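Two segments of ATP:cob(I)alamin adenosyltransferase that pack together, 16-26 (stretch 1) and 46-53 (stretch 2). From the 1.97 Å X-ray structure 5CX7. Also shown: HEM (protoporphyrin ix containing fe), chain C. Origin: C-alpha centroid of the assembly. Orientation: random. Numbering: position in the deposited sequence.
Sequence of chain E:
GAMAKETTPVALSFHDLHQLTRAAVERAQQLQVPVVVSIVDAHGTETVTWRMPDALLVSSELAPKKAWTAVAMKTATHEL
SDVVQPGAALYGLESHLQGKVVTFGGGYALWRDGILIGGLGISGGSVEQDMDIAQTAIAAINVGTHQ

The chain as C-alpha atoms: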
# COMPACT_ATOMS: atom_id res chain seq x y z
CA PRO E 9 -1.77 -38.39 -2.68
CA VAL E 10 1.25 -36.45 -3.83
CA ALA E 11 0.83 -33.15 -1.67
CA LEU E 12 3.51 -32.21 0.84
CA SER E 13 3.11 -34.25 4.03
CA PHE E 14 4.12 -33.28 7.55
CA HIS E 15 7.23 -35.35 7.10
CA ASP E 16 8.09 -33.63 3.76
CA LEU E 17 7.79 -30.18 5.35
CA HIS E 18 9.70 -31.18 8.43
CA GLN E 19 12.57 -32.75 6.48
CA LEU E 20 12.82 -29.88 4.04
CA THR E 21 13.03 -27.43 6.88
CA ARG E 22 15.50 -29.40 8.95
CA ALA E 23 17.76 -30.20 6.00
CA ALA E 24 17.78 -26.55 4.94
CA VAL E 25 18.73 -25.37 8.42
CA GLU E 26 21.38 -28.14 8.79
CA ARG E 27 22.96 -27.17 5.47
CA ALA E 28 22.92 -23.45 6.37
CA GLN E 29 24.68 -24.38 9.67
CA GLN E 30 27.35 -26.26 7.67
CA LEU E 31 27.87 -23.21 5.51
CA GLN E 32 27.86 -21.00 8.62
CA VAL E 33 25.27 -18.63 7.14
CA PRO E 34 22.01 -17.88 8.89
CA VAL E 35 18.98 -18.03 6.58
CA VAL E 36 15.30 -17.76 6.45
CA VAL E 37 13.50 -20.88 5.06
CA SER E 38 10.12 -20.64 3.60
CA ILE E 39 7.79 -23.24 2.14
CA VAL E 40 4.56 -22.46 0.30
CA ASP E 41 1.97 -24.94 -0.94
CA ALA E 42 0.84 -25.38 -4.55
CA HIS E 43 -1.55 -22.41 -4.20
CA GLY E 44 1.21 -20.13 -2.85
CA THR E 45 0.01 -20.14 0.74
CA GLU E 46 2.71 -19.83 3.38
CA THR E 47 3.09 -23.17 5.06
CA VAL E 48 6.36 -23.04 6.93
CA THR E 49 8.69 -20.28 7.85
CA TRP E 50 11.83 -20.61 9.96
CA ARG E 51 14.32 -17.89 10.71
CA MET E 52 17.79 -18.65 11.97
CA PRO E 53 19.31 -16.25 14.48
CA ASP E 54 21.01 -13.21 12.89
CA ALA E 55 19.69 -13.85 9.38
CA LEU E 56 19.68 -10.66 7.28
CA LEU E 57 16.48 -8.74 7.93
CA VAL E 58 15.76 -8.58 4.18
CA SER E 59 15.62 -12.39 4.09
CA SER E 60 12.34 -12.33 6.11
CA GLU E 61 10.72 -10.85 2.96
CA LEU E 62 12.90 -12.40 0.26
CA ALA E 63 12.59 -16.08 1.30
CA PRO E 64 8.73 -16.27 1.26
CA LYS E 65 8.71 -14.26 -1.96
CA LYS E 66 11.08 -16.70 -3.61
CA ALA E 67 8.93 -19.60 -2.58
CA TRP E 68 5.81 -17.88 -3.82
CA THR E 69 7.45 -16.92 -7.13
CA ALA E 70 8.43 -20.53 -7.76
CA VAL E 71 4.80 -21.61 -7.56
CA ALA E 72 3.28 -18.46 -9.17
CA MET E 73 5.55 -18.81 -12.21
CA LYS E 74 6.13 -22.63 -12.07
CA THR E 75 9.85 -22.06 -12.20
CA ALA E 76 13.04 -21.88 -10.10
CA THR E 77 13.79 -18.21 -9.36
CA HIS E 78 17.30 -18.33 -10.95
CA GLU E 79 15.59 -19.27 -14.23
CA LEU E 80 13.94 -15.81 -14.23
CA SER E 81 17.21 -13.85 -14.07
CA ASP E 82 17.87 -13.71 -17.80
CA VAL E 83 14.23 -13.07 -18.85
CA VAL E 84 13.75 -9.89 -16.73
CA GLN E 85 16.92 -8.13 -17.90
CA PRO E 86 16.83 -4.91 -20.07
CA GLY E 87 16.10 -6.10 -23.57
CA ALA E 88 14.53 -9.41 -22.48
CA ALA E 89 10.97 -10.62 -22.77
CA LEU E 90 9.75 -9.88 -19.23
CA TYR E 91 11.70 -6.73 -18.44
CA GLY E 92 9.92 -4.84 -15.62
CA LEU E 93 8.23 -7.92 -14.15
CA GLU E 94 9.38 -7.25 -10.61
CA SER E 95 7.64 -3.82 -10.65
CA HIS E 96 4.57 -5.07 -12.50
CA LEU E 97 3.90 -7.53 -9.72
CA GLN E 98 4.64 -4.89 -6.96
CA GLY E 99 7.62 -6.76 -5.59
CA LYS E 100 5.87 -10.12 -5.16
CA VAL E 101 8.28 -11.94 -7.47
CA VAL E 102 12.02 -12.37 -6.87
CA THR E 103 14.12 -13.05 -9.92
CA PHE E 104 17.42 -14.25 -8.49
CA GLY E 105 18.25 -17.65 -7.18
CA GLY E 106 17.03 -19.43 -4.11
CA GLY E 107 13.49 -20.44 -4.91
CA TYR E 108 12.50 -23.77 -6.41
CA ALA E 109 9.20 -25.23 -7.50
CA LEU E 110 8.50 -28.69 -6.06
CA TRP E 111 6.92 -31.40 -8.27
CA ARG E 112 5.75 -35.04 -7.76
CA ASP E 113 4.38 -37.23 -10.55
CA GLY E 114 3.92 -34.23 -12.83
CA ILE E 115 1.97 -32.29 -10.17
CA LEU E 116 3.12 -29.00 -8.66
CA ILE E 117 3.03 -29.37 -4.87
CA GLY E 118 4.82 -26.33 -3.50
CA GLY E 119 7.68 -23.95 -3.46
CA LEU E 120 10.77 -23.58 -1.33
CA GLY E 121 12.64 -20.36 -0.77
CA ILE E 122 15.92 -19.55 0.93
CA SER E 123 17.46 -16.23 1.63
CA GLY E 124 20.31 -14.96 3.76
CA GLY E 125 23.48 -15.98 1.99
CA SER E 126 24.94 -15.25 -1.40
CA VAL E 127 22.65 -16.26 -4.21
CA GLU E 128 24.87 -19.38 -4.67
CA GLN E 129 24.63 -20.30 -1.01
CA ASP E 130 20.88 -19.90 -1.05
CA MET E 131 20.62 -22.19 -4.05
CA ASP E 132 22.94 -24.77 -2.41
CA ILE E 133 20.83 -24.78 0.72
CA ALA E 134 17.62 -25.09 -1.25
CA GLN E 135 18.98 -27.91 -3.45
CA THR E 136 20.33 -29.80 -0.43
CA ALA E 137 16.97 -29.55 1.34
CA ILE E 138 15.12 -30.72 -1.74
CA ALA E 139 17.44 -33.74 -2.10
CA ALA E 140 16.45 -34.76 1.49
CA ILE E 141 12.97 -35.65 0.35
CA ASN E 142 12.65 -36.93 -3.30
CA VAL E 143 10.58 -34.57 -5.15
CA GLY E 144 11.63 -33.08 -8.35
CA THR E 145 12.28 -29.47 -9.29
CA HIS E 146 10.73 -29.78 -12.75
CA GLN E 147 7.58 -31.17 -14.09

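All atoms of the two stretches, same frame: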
# COMPACT_ATOMS: atom_id res chain seq x y z
N ASP E 16 7.42 -34.42 4.83
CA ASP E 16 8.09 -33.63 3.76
C ASP E 16 8.51 -32.24 4.25
O ASP E 16 9.60 -31.80 3.99
CB ASP E 16 7.17 -33.42 2.56
CG ASP E 16 6.88 -34.70 1.78
OD1 ASP E 16 7.79 -35.52 1.59
OD2 ASP E 16 5.80 -34.79 1.11
N LEU E 17 7.56 -31.57 4.88
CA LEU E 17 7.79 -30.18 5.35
C LEU E 17 8.88 -30.16 6.40
O LEU E 17 9.74 -29.29 6.40
CB LEU E 17 6.48 -29.62 5.95
CG LEU E 17 5.34 -29.42 4.94
CD1 LEU E 17 4.03 -29.12 5.66
CD2 LEU E 17 5.63 -28.39 3.87
N HIS E 18 8.78 -31.08 7.36
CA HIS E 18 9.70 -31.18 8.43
C HIS E 18 11.12 -31.42 7.93
O HIS E 18 12.03 -30.78 8.41
CB HIS E 18 9.25 -32.25 9.44
CG HIS E 18 9.97 -32.16 10.75
ND1 HIS E 18 11.08 -32.93 11.03
CD2 HIS E 18 9.77 -31.35 11.82
CE1 HIS E 18 11.54 -32.61 12.23
NE2 HIS E 18 10.77 -31.68 12.70
N GLN E 19 11.28 -32.37 7.03
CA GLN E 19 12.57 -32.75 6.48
C GLN E 19 13.16 -31.67 5.62
O GLN E 19 14.34 -31.43 5.72
CB GLN E 19 12.54 -34.09 5.71
CG GLN E 19 12.24 -35.24 6.65
CD GLN E 19 13.22 -35.27 7.83
OE1 GLN E 19 14.39 -35.55 7.62
NE2 GLN E 19 12.74 -35.05 9.05
N LEU E 20 12.34 -31.00 4.82
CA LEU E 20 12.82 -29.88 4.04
C LEU E 20 13.39 -28.83 4.94
O LEU E 20 14.50 -28.34 4.67
CB LEU E 20 11.70 -29.24 3.20
CG LEU E 20 11.29 -29.93 1.92
CD1 LEU E 20 9.98 -29.36 1.38
CD2 LEU E 20 12.37 -29.86 0.86
N THR E 21 12.67 -28.50 5.97
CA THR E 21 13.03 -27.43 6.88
C THR E 21 14.29 -27.75 7.70
O THR E 21 15.27 -27.01 7.74
CB THR E 21 11.90 -27.07 7.79
OG1 THR E 21 10.73 -26.76 7.05
CG2 THR E 21 12.28 -25.83 8.62
N ARG E 22 14.31 -28.92 8.29
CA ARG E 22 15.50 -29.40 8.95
C ARG E 22 16.72 -29.48 8.08
O ARG E 22 17.77 -29.08 8.51
CB ARG E 22 15.19 -30.75 9.48
CG ARG E 22 16.23 -31.38 10.33
CD ARG E 22 15.79 -32.64 11.08
NE ARG E 22 17.00 -33.11 11.72
CZ ARG E 22 17.14 -34.29 12.34
NH1 ARG E 22 16.12 -35.12 12.47
NH2 ARG E 22 18.31 -34.62 12.82
N ALA E 23 16.61 -30.08 6.90
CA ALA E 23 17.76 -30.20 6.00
C ALA E 23 18.25 -28.84 5.56
O ALA E 23 19.46 -28.65 5.43
CB ALA E 23 17.41 -31.03 4.79
N ALA E 24 17.34 -27.87 5.33
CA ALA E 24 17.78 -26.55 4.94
C ALA E 24 18.57 -25.93 6.06
O ALA E 24 19.66 -25.37 5.85
CB ALA E 24 16.59 -25.63 4.56
N VAL E 25 18.05 -25.97 7.27
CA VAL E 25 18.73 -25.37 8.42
C VAL E 25 20.08 -26.05 8.68
O VAL E 25 21.10 -25.38 8.92
CB VAL E 25 17.84 -25.45 9.66
CG1 VAL E 25 18.60 -25.13 10.96
CG2 VAL E 25 16.66 -24.50 9.54
N GLU E 26 20.11 -27.39 8.63
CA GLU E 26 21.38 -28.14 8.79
C GLU E 26 22.44 -27.69 7.76
O GLU E 26 23.60 -27.49 8.10
CB GLU E 26 21.14 -29.66 8.74
CG GLU E 26 20.49 -30.12 10.04
CD GLU E 26 20.10 -31.60 10.05
OE1 GLU E 26 20.32 -32.30 9.01
OE2 GLU E 26 19.56 -32.06 11.09
N GLU E 46 1.67 -19.55 2.38
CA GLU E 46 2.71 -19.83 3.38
C GLU E 46 2.40 -21.00 4.26
O GLU E 46 1.40 -20.97 4.97
CB GLU E 46 2.95 -18.63 4.36
CG GLU E 46 3.79 -17.66 3.62
CD GLU E 46 4.40 -16.50 4.52
OE1 GLU E 46 4.39 -15.23 4.25
OE2 GLU E 46 4.91 -16.96 5.57
N THR E 47 3.32 -21.95 4.32
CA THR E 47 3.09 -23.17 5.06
C THR E 47 4.08 -23.33 6.20
O THR E 47 3.70 -23.72 7.29
CB THR E 47 3.04 -24.39 4.10
OG1 THR E 47 2.02 -24.14 3.14
CG2 THR E 47 2.66 -25.69 4.88
N VAL E 48 5.35 -23.04 5.93
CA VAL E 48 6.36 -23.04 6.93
C VAL E 48 7.26 -21.85 6.75
O VAL E 48 7.65 -21.56 5.63
CB VAL E 48 7.29 -24.31 6.87
CG1 VAL E 48 8.29 -24.34 8.06
CG2 VAL E 48 6.49 -25.58 6.90
N THR E 49 7.62 -21.22 7.86
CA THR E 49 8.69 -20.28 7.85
C THR E 49 9.56 -20.61 9.05
O THR E 49 9.07 -20.82 10.13
CB THR E 49 8.18 -18.79 7.97
OG1 THR E 49 7.36 -18.52 6.86
CG2 THR E 49 9.36 -17.81 7.90
N TRP E 50 10.86 -20.49 8.87
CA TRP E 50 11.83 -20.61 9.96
C TRP E 50 12.99 -19.69 9.77
O TRP E 50 13.63 -19.66 8.74
CB TRP E 50 12.38 -22.07 9.99
CG TRP E 50 13.24 -22.29 11.18
CD1 TRP E 50 14.54 -21.93 11.33
CD2 TRP E 50 12.82 -22.80 12.44
NE1 TRP E 50 14.99 -22.26 12.59
CE2 TRP E 50 13.95 -22.79 13.29
CE3 TRP E 50 11.62 -23.31 12.93
CZ2 TRP E 50 13.90 -23.27 14.59
CZ3 TRP E 50 11.59 -23.82 14.24
CH2 TRP E 50 12.69 -23.76 15.05
N ARG E 51 13.24 -18.83 10.77
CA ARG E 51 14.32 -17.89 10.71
C ARG E 51 15.41 -18.26 11.66
O ARG E 51 15.18 -18.34 12.86
CB ARG E 51 13.87 -16.47 11.09
CG ARG E 51 14.99 -15.45 11.16
CD ARG E 51 14.49 -14.00 11.42
NE ARG E 51 15.63 -13.07 11.37
CZ ARG E 51 16.41 -12.70 12.38
NH1 ARG E 51 16.19 -13.11 13.63
NH2 ARG E 51 17.42 -11.85 12.15
N MET E 52 16.59 -18.37 11.14
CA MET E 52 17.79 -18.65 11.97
C MET E 52 18.29 -17.36 12.59
O MET E 52 18.15 -16.26 11.99
CB MET E 52 18.88 -19.29 11.15
CG MET E 52 18.51 -20.62 10.57
SD MET E 52 19.69 -21.28 9.40
CE MET E 52 21.13 -21.49 10.49
N PRO E 53 18.84 -17.47 13.82
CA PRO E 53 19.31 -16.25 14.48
C PRO E 53 20.31 -15.46 13.62
O PRO E 53 21.13 -16.04 12.94
CB PRO E 53 19.98 -16.76 15.78
CG PRO E 53 19.40 -18.10 16.00
CD PRO E 53 19.07 -18.68 14.64
CHA HEM C . 11.18 -33.98 15.76
CHB HEM C . 7.66 -30.75 14.79
CHC HEM C . 11.15 -27.90 13.03
CHD HEM C . 14.60 -30.96 14.42
C1A HEM C . 9.98 -33.36 15.60
C2A HEM C . 8.74 -33.97 15.84
C3A HEM C . 7.76 -33.06 15.56
C4A HEM C . 8.35 -31.87 15.17
CMA HEM C . 6.26 -33.29 15.64
CAA HEM C . 8.50 -35.41 16.28
CBA HEM C . 8.18 -36.20 14.99
CGA HEM C . 8.68 -37.62 14.99
O1A HEM C . 7.86 -38.55 15.20
O2A HEM C . 9.89 -37.85 14.75
C1B HEM C . 8.31 -29.66 14.24
C2B HEM C . 7.65 -28.53 13.75
C3B HEM C . 8.63 -27.72 13.25
C4B HEM C . 9.93 -28.41 13.43
CMB HEM C . 6.13 -28.34 13.82
CAB HEM C . 8.32 -26.40 12.68
CBB HEM C . 9.16 -25.51 12.20
C1C HEM C . 12.40 -28.48 13.23
C2C HEM C . 13.64 -27.89 12.82
C3C HEM C . 14.63 -28.78 13.24
C4C HEM C . 13.95 -29.88 13.88
CMC HEM C . 13.83 -26.55 12.09
CAC HEM C . 16.13 -28.75 13.13
CBC HEM C . 16.85 -27.80 12.59
C1D HEM C . 13.88 -32.02 14.90
C2D HEM C . 14.64 -33.18 15.39
C3D HEM C . 13.70 -34.07 15.76
C4D HEM C . 12.39 -33.41 15.51
CMD HEM C . 16.16 -33.29 15.44
CAD HEM C . 13.97 -35.45 16.37
CBD HEM C . 14.63 -36.45 15.42
CGD HEM C . 13.71 -37.58 15.00
O1D HEM C . 14.08 -38.79 15.10
O2D HEM C . 12.58 -37.29 14.52
NA HEM C . 9.72 -32.06 15.15
NB HEM C . 9.62 -29.55 14.03
NC HEM C . 12.61 -29.70 13.81
ND HEM C . 12.53 -32.20 14.98
FE HEM C . 11.11 -30.95 14.51

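Helix 16-26 lies against strand 46-51 with the two segments running in the same general direction, their axes 29° apart and 9.8 Å from each other at closest approach. The contact is modest, burying 323 Å² over both sides, and no hydrogen bond crosses it; the contacts are van der Waals packing, almost all between side chains. Leu17, Thr21 and Val25, spaced one helical turn apart, point toward stretch 2 and pair in register with Val48 and Trp50 of the strand and with Met52 just beyond it, which alternate with Thr49 and Arg51, whose CA-to-CB bonds point away from the helix.

The apolar contacts follow this register. Leu17 CB lies 4.2 Å from Val48 CG2, while Leu17 CD1 reaches Thr47 CG2 at 3.8 Å. Val25 packs on two partners: Val25 CG2 approaches Trp50 CD1 at 3.8 Å, oblique to the indole, and both methyls lie near Met52 SD, Val25 CG1 at 4.3 Å and Val25 CG2 at 4.4 Å.

Thr21 joins this apolar layer despite its hydroxyl. Thr21 OG1 donates a hydrogen bond to Leu17 O (2.8 Å), one turn back in the helix, so its polar group is satisfied locally while OG1 still packs 3.6 Å from Val48 CG1. The methyl meets the strand too, with Thr21 CG2 4.0 Å from Trp50 CB.

A salt bridge within the helix, Arg22 NE to Glu26 OE2 at 2.8 Å, takes no part in the contact with the strand; a weak hydrogen bond from Arg22 NH2 to Glu26 OE2 (3.3 Å) supplements it.

The heme engages both segments. His18, directed away from the strand, coordinates HEM FE through NE2 at 2.0 Å, with a further ligand from elsewhere in the structure. HEM CMD lies over one face of the Arg22 guanidinium, 3.4 Å from CZ, and HEM CMC over one face of the Trp50 ring. Vinyl contacts add Trp50 CE3 to HEM CBB (3.4 Å) and Val25 CG1 to HEM CBC (3.6 Å).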